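Side-chain contacts in B-agarase (Saccharophagus degradans, PDB 4BQ2), which probably hydrolyses beta-1,4 linkages of agarose from the chain end, as an exo-acting beta-agarase of glycoside hydrolase family 50: residues A356-Y361 / G393-K398; D397-V402 / P421-N426; V404-N409 / F699-S704. All blocks are in the same frame, centred on the assembly; numbering follows the deposited sequence.

Contact 1: A356-Y361 / G393-K398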
loop_
_atom_site.group_PDB
_atom_site.type_symbol
_atom_site.label_atom_id
_atom_site.label_comp_id
_atom_site.label_asym_id
_atom_site.label_seq_id
_atom_site.Cartn_x
_atom_site.Cartn_y
_atom_site.Cartn_z
ATOM N N ALA A 356 5.938 28.040 11.010
ATOM C CA ALA A 356 5.823 28.237 9.562
ATOM C C ALA A 356 6.870 27.473 8.745
ATOM O O ALA A 356 6.707 27.272 7.539
ATOM C CB ALA A 356 5.820 29.721 9.196
ATOM N N ASN A 357 7.927 26.992 9.383
ATOM C CA ASN A 357 8.900 26.208 8.619
ATOM C C ASN A 357 8.384 24.796 8.257
ATOM O O ASN A 357 9.074 24.025 7.581
ATOM C CB ASN A 357 10.245 26.147 9.335
ATOM C CG ASN A 357 10.142 25.497 10.690
ATOM O OD1 ASN A 357 9.494 26.020 11.609
ATOM N ND2 ASN A 357 10.755 24.326 10.817
ATOM N N HIS A 358 7.173 24.454 8.683
ATOM C CA HIS A 358 6.673 23.113 8.434
ATOM C C HIS A 358 5.799 23.057 7.180
ATOM O O HIS A 358 5.221 22.022 6.861
ATOM C CB HIS A 358 6.044 22.497 9.702
ATOM C CG HIS A 358 6.986 22.480 10.873
ATOM N ND1 HIS A 358 7.991 21.543 11.008
ATOM C CD2 HIS A 358 7.113 23.316 11.930
ATOM C CE1 HIS A 358 8.681 21.792 12.106
ATOM N NE2 HIS A 358 8.170 22.864 12.685
ATOM N N TYR A 359 5.726 24.183 6.470
ATOM C CA TYR A 359 5.168 24.218 5.124
ATOM C C TYR A 359 6.047 23.440 4.143
ATOM O O TYR A 359 7.263 23.326 4.326
ATOM C CB TYR A 359 4.986 25.650 4.640
ATOM C CG TYR A 359 3.740 26.318 5.190
ATOM C CD1 TYR A 359 2.468 25.889 4.804
ATOM C CD2 TYR A 359 3.832 27.403 6.082
ATOM C CE1 TYR A 359 1.324 26.501 5.306
ATOM C CE2 TYR A 359 2.691 28.011 6.582
ATOM C CZ TYR A 359 1.446 27.559 6.182
ATOM O OH TYR A 359 0.308 28.166 6.687
ATOM N N ASN A 360 5.401 22.903 3.115
ATOM C CA ASN A 360 6.039 22.116 2.068
ATOM C C ASN A 360 5.449 22.610 0.748
ATOM O O ASN A 360 4.387 23.273 0.731
ATOM C CB ASN A 360 5.725 20.621 2.290
ATOM C CG ASN A 360 6.340 19.710 1.223
ATOM O OD1 ASN A 360 7.413 19.984 0.685
ATOM N ND2 ASN A 360 5.659 18.607 0.927
ATOM N N TYR A 361 6.137 22.323 -0.351
ATOM C CA TYR A 361 5.551 22.526 -1.672
ATOM C C TYR A 361 5.843 21.312 -2.552
ATOM O O TYR A 361 7.001 20.908 -2.691
ATOM C CB TYR A 361 6.074 23.800 -2.340
ATOM C CG TYR A 361 5.288 24.128 -3.589
ATOM C CD1 TYR A 361 4.124 24.906 -3.519
ATOM C CD2 TYR A 361 5.671 23.623 -4.841
ATOM C CE1 TYR A 361 3.388 25.186 -4.661
ATOM C CE2 TYR A 361 4.925 23.901 -5.990
ATOM C CZ TYR A 361 3.781 24.677 -5.885
ATOM O OH TYR A 361 3.028 24.952 -7.016
ATOM N N GLY A 393 16.595 23.367 13.897
ATOM C CA GLY A 393 16.406 22.016 13.394
ATOM C C GLY A 393 16.716 20.944 14.450
ATOM O O GLY A 393 16.643 19.733 14.153
ATOM N N SER A 394 17.011 21.356 15.685
ATOM C CA SER A 394 17.395 20.375 16.687
ATOM C C SER A 394 16.315 19.311 16.930
ATOM O O SER A 394 16.671 18.182 17.240
ATOM C CB SER A 394 17.841 20.995 18.011
ATOM O OG SER A 394 16.745 21.524 18.714
ATOM N N TYR A 395 15.028 19.654 16.778
ATOM C CA TYR A 395 13.939 18.635 16.956
ATOM C C TYR A 395 14.068 17.454 15.970
ATOM O O TYR A 395 13.581 16.359 16.246
ATOM C CB TYR A 395 12.517 19.242 16.868
ATOM C CG TYR A 395 12.352 20.103 15.646
ATOM C CD1 TYR A 395 12.714 21.449 15.682
ATOM C CD2 TYR A 395 11.878 19.575 14.446
ATOM C CE1 TYR A 395 12.630 22.250 14.544
ATOM C CE2 TYR A 395 11.764 20.384 13.312
ATOM C CZ TYR A 395 12.147 21.704 13.380
ATOM O OH TYR A 395 12.059 22.518 12.284
ATOM N N LEU A 396 14.697 17.697 14.820
ATOM C CA LEU A 396 14.926 16.608 13.830
ATOM C C LEU A 396 15.990 15.648 14.337
ATOM O O LEU A 396 15.838 14.432 14.231
ATOM C CB LEU A 396 15.330 17.159 12.460
ATOM C CG LEU A 396 14.310 18.131 11.896
ATOM C CD1 LEU A 396 14.947 18.875 10.736
ATOM C CD2 LEU A 396 13.049 17.384 11.441
ATOM N N ASP A 397 17.095 16.185 14.865
ATOM C CA ASP A 397 18.096 15.322 15.451
ATOM C C ASP A 397 17.519 14.529 16.639
ATOM O O ASP A 397 17.790 13.336 16.769
ATOM C CB ASP A 397 19.327 16.117 15.886
ATOM C CG ASP A 397 20.053 16.735 14.707
ATOM O OD1 ASP A 397 19.940 16.213 13.566
ATOM O OD2 ASP A 397 20.711 17.755 14.916
ATOM N N LYS A 398 16.732 15.198 17.495
ATOM C CA LYS A 398 16.083 14.502 18.610
ATOM C C LYS A 398 15.098 13.443 18.099
ATOM O O LYS A 398 15.036 12.315 18.636
ATOM C CB LYS A 398 15.295 15.486 19.478
ATOM C CG LYS A 398 14.618 14.799 20.660
ATOM C CD LYS A 398 15.615 14.311 21.704
ATOM C CE LYS A 398 14.975 14.085 23.091
ATOM N NZ LYS A 398 16.031 13.520 23.981
#
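Tyr395, in the first turn of helix 394-410, meets Asn357 and His358 of a short 3-10 turn that leads into strand 359-362, an outermost strand of a four-stranded antiparallel sheet. The CG of Tyr395 sits between its backbone N and carbonyl carbon (chi1 50°), and this torsion carries the phenol off the helix toward the 3-10 turn. His358 comes from the opposite direction. The two rings lie obliquely, planes 55° apart and centroids 5.5 Å from each other. Tyr395 CE2 approaches the imidazole at its edge, in the plane, 3.6 Å from His358 CE1. Both imidazole nitrogens are engaged elsewhere, ND1 with Ser380 OG and NE2 with Glu384 OE1 of helix 378-387. These two bonds fix the ring's rotation and turn the carbon between them to the phenol; the carboxylate of Glu384 probably polarises the imidazole as well. The Asn357 side chain comes to the edge of the phenol ring, near its hydroxyl. That same hydroxyl oxygen, Tyr395 OH, lies 3.5 Å from His358 CE1.

Contact 2: D397-V402 / P421-N426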
loop_
_atom_site.group_PDB
_atom_site.type_symbol
_atom_site.label_atom_id
_atom_site.label_comp_id
_atom_site.label_asym_id
_atom_site.label_seq_id
_atom_site.Cartn_x
_atom_site.Cartn_y
_atom_site.Cartn_z
ATOM N N ASP A 397 17.095 16.185 14.865
ATOM C CA ASP A 397 18.096 15.322 15.451
ATOM C C ASP A 397 17.519 14.529 16.639
ATOM O O ASP A 397 17.790 13.336 16.769
ATOM C CB ASP A 397 19.327 16.117 15.886
ATOM C CG ASP A 397 20.053 16.735 14.707
ATOM O OD1 ASP A 397 19.940 16.213 13.566
ATOM O OD2 ASP A 397 20.711 17.755 14.916
ATOM N N LYS A 398 16.732 15.198 17.495
ATOM C CA LYS A 398 16.083 14.502 18.610
ATOM C C LYS A 398 15.098 13.443 18.099
ATOM O O LYS A 398 15.036 12.315 18.636
ATOM C CB LYS A 398 15.295 15.486 19.478
ATOM C CG LYS A 398 14.618 14.799 20.660
ATOM C CD LYS A 398 15.615 14.311 21.704
ATOM C CE LYS A 398 14.975 14.085 23.091
ATOM N NZ LYS A 398 16.031 13.520 23.981
ATOM N N TRP A 399 14.343 13.787 17.052
ATOM C CA TRP A 399 13.430 12.785 16.462
ATOM C C TRP A 399 14.229 11.537 16.012
ATOM O O TRP A 399 13.823 10.409 16.282
ATOM C CB TRP A 399 12.645 13.408 15.293
ATOM C CG TRP A 399 11.824 12.410 14.497
ATOM C CD1 TRP A 399 10.704 11.722 14.910
ATOM C CD2 TRP A 399 12.068 12.017 13.155
ATOM N NE1 TRP A 399 10.239 10.919 13.878
ATOM C CE2 TRP A 399 11.060 11.079 12.796
ATOM C CE3 TRP A 399 13.049 12.349 12.217
ATOM C CZ2 TRP A 399 11.010 10.485 11.533
ATOM C CZ3 TRP A 399 13.016 11.745 10.959
ATOM C CH2 TRP A 399 11.977 10.820 10.633
ATOM N N ARG A 400 15.364 11.749 15.348
ATOM C CA ARG A 400 16.176 10.613 14.866
ATOM C C ARG A 400 16.707 9.748 16.022
ATOM O O ARG A 400 16.668 8.512 15.958
ATOM C CB ARG A 400 17.296 11.084 13.916
ATOM C CG ARG A 400 16.757 11.780 12.659
ATOM C CD ARG A 400 17.811 12.020 11.579
ATOM N NE ARG A 400 17.571 13.295 10.905
ATOM C CZ ARG A 400 18.324 14.380 11.064
ATOM N NH1 ARG A 400 19.404 14.338 11.836
ATOM N NH2 ARG A 400 18.023 15.494 10.431
ATOM N N GLU A 401 17.165 10.400 17.091
ATOM C CA GLU A 401 17.680 9.677 18.256
ATOM C C GLU A 401 16.585 8.888 18.947
ATOM O O GLU A 401 16.764 7.708 19.234
ATOM C CB GLU A 401 18.340 10.622 19.269
ATOM C CG GLU A 401 18.844 9.853 20.486
ATOM C CD GLU A 401 19.671 10.709 21.418
ATOM O OE1 GLU A 401 20.712 11.217 20.972
ATOM O OE2 GLU A 401 19.273 10.852 22.589
ATOM N N VAL A 402 15.446 9.541 19.216
ATOM C CA VAL A 402 14.302 8.862 19.816
ATOM C C VAL A 402 13.795 7.726 18.899
ATOM O O VAL A 402 13.395 6.682 19.381
ATOM C CB VAL A 402 13.146 9.892 20.073
ATOM C CG1 VAL A 402 11.844 9.197 20.421
ATOM C CG2 VAL A 402 13.544 10.864 21.196
ATOM N N PRO A 421 18.381 9.213 4.640
ATOM C CA PRO A 421 19.818 8.959 4.651
ATOM C C PRO A 421 20.576 9.520 5.858
ATOM O O PRO A 421 21.697 9.077 6.115
ATOM C CB PRO A 421 20.313 9.628 3.356
ATOM C CG PRO A 421 19.134 9.569 2.459
ATOM C CD PRO A 421 17.946 9.800 3.351
ATOM N N ALA A 422 19.976 10.467 6.591
ATOM C CA ALA A 422 20.593 10.979 7.794
ATOM C C ALA A 422 20.721 9.865 8.871
ATOM O O ALA A 422 21.515 9.999 9.764
ATOM C CB ALA A 422 19.800 12.176 8.334
ATOM N N TYR A 423 19.941 8.785 8.774
ATOM C CA TYR A 423 20.044 7.651 9.718
ATOM C C TYR A 423 21.141 6.659 9.312
ATOM O O TYR A 423 21.467 5.755 10.059
ATOM C CB TYR A 423 18.763 6.813 9.738
ATOM C CG TYR A 423 17.597 7.408 10.464
ATOM C CD1 TYR A 423 17.460 7.259 11.836
ATOM C CD2 TYR A 423 16.615 8.117 9.770
ATOM C CE1 TYR A 423 16.367 7.813 12.511
ATOM C CE2 TYR A 423 15.536 8.683 10.425
ATOM C CZ TYR A 423 15.413 8.518 11.793
ATOM O OH TYR A 423 14.333 9.037 12.442
ATOM N N TYR A 424 21.714 6.832 8.135
ATOM C CA TYR A 424 22.606 5.772 7.598
ATOM C C TYR A 424 23.917 5.604 8.357
ATOM O O TYR A 424 24.591 4.559 8.214
ATOM C CB TYR A 424 22.914 6.047 6.129
ATOM C CG TYR A 424 21.764 5.755 5.192
ATOM C CD1 TYR A 424 20.489 5.366 5.669
ATOM C CD2 TYR A 424 21.917 5.963 3.809
ATOM C CE1 TYR A 424 19.438 5.148 4.774
ATOM C CE2 TYR A 424 20.884 5.721 2.936
ATOM C CZ TYR A 424 19.649 5.331 3.417
ATOM O OH TYR A 424 18.643 5.142 2.475
ATOM N N ASP A 425 24.290 6.611 9.147
ATOM C CA ASP A 425 25.458 6.470 10.012
ATOM C C ASP A 425 25.126 6.320 11.491
ATOM O O ASP A 425 25.976 6.585 12.334
ATOM C CB ASP A 425 26.477 7.613 9.791
ATOM C CG ASP A 425 25.940 8.976 10.204
ATOM O OD1 ASP A 425 24.720 9.098 10.414
ATOM O OD2 ASP A 425 26.742 9.932 10.308
ATOM N N ASN A 426 23.910 5.905 11.828
ATOM C CA ASN A 426 23.509 5.857 13.237
ATOM C C ASN A 426 24.345 4.853 14.004
ATOM O O ASN A 426 24.631 5.049 15.158
ATOM C CB ASN A 426 22.009 5.588 13.371
ATOM C CG ASN A 426 21.664 4.128 13.228
ATOM O OD1 ASN A 426 21.799 3.381 14.188
ATOM N ND2 ASN A 426 21.234 3.714 12.037
#
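Arg400 and Tyr423 bring their CA atoms to 7.1 Å where helix 394-410 passes a 3-10 turn beginning at Pro421, followed by a type I beta turn from Tyr423 to Asn426. The Tyr423 ring meets two side chains of the helix, Trp399 at its hydroxyl end and Arg400 over one face. Its hydroxyl end enters over one face of the Trp399 indole, in an offset edge-to-face pair with planes 73° apart; Tyr423 OH is 3.4 Å from Trp399 CZ3. The indole reaches this position with CG anti to the backbone N (chi1 172°), and its NE1 is bonded to Tyr379 OH. Arg400 uses its aliphatic part: CG makes an off-centre CH-pi contact, 4.1 Å from the centroid of the Tyr423 ring. Ala422 CB rests on one face of the guanidinium, 3.6 Å from Arg400 NE, though a second conformer of this arginine makes its end less certain. In the modelled conformer, NH1 forms a salt bridge with Asp397 one helical turn back. Asn426 ND2 donates to Tyr423 O at 2.9 Å, in the carbonyl plane, and Asn426 N bonds to the same oxygen, so two donors brace the turn that carries the tyrosine. The attraction between the segments is therefore mostly dispersion and CH-pi, while the Arg400-Asp397 salt bridge and the Asn426-Tyr423 bond each stay within one segment.

Contact 3: V404-N409 / F699-S704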
loop_
_atom_site.group_PDB
_atom_site.type_symbol
_atom_site.label_atom_id
_atom_site.label_comp_id
_atom_site.label_asym_id
_atom_site.label_seq_id
_atom_site.Cartn_x
_atom_site.Cartn_y
_atom_site.Cartn_z
ATOM N N VAL A 404 15.517 5.801 16.729
ATOM C CA VAL A 404 16.426 4.651 16.921
ATOM C C VAL A 404 16.199 4.020 18.317
ATOM O O VAL A 404 16.070 2.793 18.449
ATOM C CB VAL A 404 17.932 5.041 16.711
ATOM C CG1 VAL A 404 18.850 3.887 17.036
ATOM C CG2 VAL A 404 18.179 5.457 15.276
ATOM N N ASP A 405 16.082 4.852 19.351
ATOM C CA ASP A 405 15.838 4.327 20.714
ATOM C C ASP A 405 14.526 3.535 20.771
ATOM O O ASP A 405 14.463 2.507 21.432
ATOM C CB ASP A 405 15.790 5.462 21.750
ATOM C CG ASP A 405 17.188 6.020 22.089
ATOM O OD1 ASP A 405 18.242 5.452 21.636
ATOM O OD2 ASP A 405 17.238 7.031 22.814
ATOM N N ARG A 406 13.480 4.037 20.100
ATOM C CA ARG A 406 12.202 3.304 20.035
ATOM C C ARG A 406 12.424 1.968 19.341
ATOM O O ARG A 406 12.014 0.949 19.844
ATOM C CB ARG A 406 11.167 4.071 19.213
ATOM C CG ARG A 406 10.590 5.283 19.934
ATOM C CD ARG A 406 9.902 6.212 18.950
ATOM N NE ARG A 406 8.935 7.087 19.636
ATOM C CZ ARG A 406 8.300 8.100 19.066
ATOM N NH1 ARG A 406 8.483 8.398 17.759
ATOM N NH2 ARG A 406 7.474 8.821 19.815
ATOM N N MET A 407 13.012 1.993 18.147
ATOM C CA MET A 407 13.169 0.739 17.366
ATOM C C MET A 407 13.856 -0.339 18.194
ATOM O O MET A 407 13.395 -1.490 18.249
ATOM C CB MET A 407 13.938 0.990 16.069
ATOM C CG MET A 407 13.215 1.938 15.107
ATOM S SD MET A 407 11.484 1.519 14.813
ATOM C CE MET A 407 10.743 3.156 14.698
ATOM N N LEU A 408 14.951 0.045 18.847
ATOM C CA LEU A 408 15.683 -0.860 19.757
ATOM C C LEU A 408 14.855 -1.321 20.960
ATOM O O LEU A 408 14.865 -2.515 21.321
ATOM C CB LEU A 408 17.014 -0.227 20.213
ATOM C CG LEU A 408 18.010 0.038 19.092
ATOM C CD1 LEU A 408 19.189 0.805 19.663
ATOM C CD2 LEU A 408 18.452 -1.284 18.463
ATOM N N ASN A 409 14.125 -0.410 21.586
ATOM C CA ASN A 409 13.239 -0.830 22.681
ATOM C C ASN A 409 12.149 -1.782 22.198
ATOM O O ASN A 409 11.793 -2.762 22.876
ATOM C CB ASN A 409 12.611 0.394 23.405
ATOM C CG ASN A 409 11.694 -0.021 24.561
ATOM O OD1 ASN A 409 10.482 -0.144 24.394
ATOM N ND2 ASN A 409 12.288 -0.310 25.721
ATOM N N PHE A 699 4.412 -1.044 6.764
ATOM C CA PHE A 699 4.242 0.263 6.146
ATOM C C PHE A 699 3.130 0.982 6.917
ATOM O O PHE A 699 1.967 0.572 6.809
ATOM C CB PHE A 699 3.823 0.079 4.672
ATOM C CG PHE A 699 3.813 1.363 3.866
ATOM C CD1 PHE A 699 2.741 2.256 3.968
ATOM C CD2 PHE A 699 4.868 1.674 2.998
ATOM C CE1 PHE A 699 2.724 3.430 3.211
ATOM C CE2 PHE A 699 4.871 2.863 2.244
ATOM C CZ PHE A 699 3.798 3.754 2.364
ATOM N N GLN A 700 3.425 2.019 7.714
ATOM C CA GLN A 700 4.695 2.743 7.805
ATOM C C GLN A 700 4.883 3.265 9.245
ATOM O O GLN A 700 4.102 2.943 10.118
ATOM C CB GLN A 700 4.653 3.910 6.818
ATOM C CG GLN A 700 3.415 4.800 7.077
ATOM C CD GLN A 700 3.272 5.942 6.105
ATOM O OE1 GLN A 700 4.014 6.060 5.129
ATOM N NE2 GLN A 700 2.307 6.796 6.364
ATOM N N TYR A 701 5.901 4.095 9.484
ATOM C CA TYR A 701 6.222 4.557 10.841
ATOM C C TYR A 701 5.079 5.436 11.407
ATOM O O TYR A 701 4.673 5.269 12.553
ATOM C CB TYR A 701 7.538 5.356 10.775
ATOM C CG TYR A 701 8.120 5.864 12.082
ATOM C CD1 TYR A 701 7.818 5.279 13.300
ATOM C CD2 TYR A 701 9.065 6.908 12.060
ATOM C CE1 TYR A 701 8.376 5.769 14.483
ATOM C CE2 TYR A 701 9.669 7.355 13.218
ATOM C CZ TYR A 701 9.318 6.797 14.425
ATOM O OH TYR A 701 9.945 7.281 15.583
ATOM N N MET A 702 4.606 6.390 10.604
ATOM C CA MET A 702 3.609 7.376 11.095
ATOM C C MET A 702 2.297 7.183 10.354
ATOM O O MET A 702 2.329 6.718 9.221
ATOM C CB MET A 702 4.106 8.794 10.832
ATOM C CG MET A 702 5.457 9.083 11.481
ATOM S SD MET A 702 6.834 9.456 10.344
ATOM C CE MET A 702 6.300 10.903 9.422
ATOM N N ASP A 703 1.170 7.569 10.956
ATOM C CA ASP A 703 -0.082 7.627 10.199
ATOM C C ASP A 703 0.123 8.561 9.044
ATOM O O ASP A 703 0.862 9.560 9.157
ATOM C CB ASP A 703 -1.240 8.204 11.052
ATOM C CG ASP A 703 -1.709 7.266 12.137
ATOM O OD1 ASP A 703 -1.555 6.026 11.999
ATOM O OD2 ASP A 703 -2.217 7.790 13.161
ATOM N N SER A 704 -0.569 8.291 7.943
ATOM C CA SER A 704 -0.720 9.275 6.886
ATOM C C SER A 704 -1.607 10.411 7.438
ATOM O O SER A 704 -2.452 10.149 8.289
ATOM C CB SER A 704 -1.438 8.695 5.659
ATOM O OG SER A 704 -0.994 7.418 5.282
#
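Tyr701 is gripped by two neighbouring side chains of helix 394-410, Arg406 at its hydroxyl and Met407 at its ring. The polar part of the contact is one hydrogen bond, from Arg406 NH1 to Tyr701 OH, 2.8 Å long with an N-H...O angle of 155°. The hydroxyl lies at the guanidinium edge, only 2° out of its plane, and the phenol ring stands almost perpendicular to the guanidinium. Arg406 CD also lies against the hydroxyl, 3.5 Å from Tyr701 OH. Tyr701 OH is hydrogen-bonded to Thr403 OG1 as well, one helical turn before Met407, so two partners hold this buried oxygen. Arg406 is fixed in turn by salt bridges of NE with Glu232 and of NH1 with Asp725; the paired carboxylates probably offset its buried charge.

The apolar part comes from Met407, whose chain bends at chi2 and again at chi3 and swings its methyl round to the ring. Met407 CE touches Tyr701 CE1 at 3.5 Å, approaching the phenol obliquely.

Backbone bonds steady the loop itself: Tyr701 pairs with Asp287 at the end of strand 280-287 and with Val721. A cis peptide joins Phe699 to Gln700 near the end of strand 693-699, which lies between strands 648-652 and 280-287; helix 394-410 packs against the residue that follows. A non-proline cis peptide at the end of the eighth barrel strand is a feature of clan GH-A glycosidases, and this arrangement is consistent with their (beta/alpha)8 barrel.

All three contacts use helix 394-410, in order along its length: contact 1 its first turn, contact 2 the next turns, contact 3 its later part. The centres of contacts 1 and 2 lie about 26 and 25 Å from the centre of the chain, that of contact 3 about 17 Å. Contact 3 is fully buried and ties the helix to the strand-end loop of the barrel through a charged hydrogen bond; contact 2 is partly buried and relies on ring and aliphatic packing; contact 1 is buried apart from the exposed Asn357 and joins oblique rings beside the four-stranded sheet. Contacts 2 and 3 touch, Trp399 NE1 lying 3.7 Å from Tyr701 CE2; contacts 1 and 3 do not.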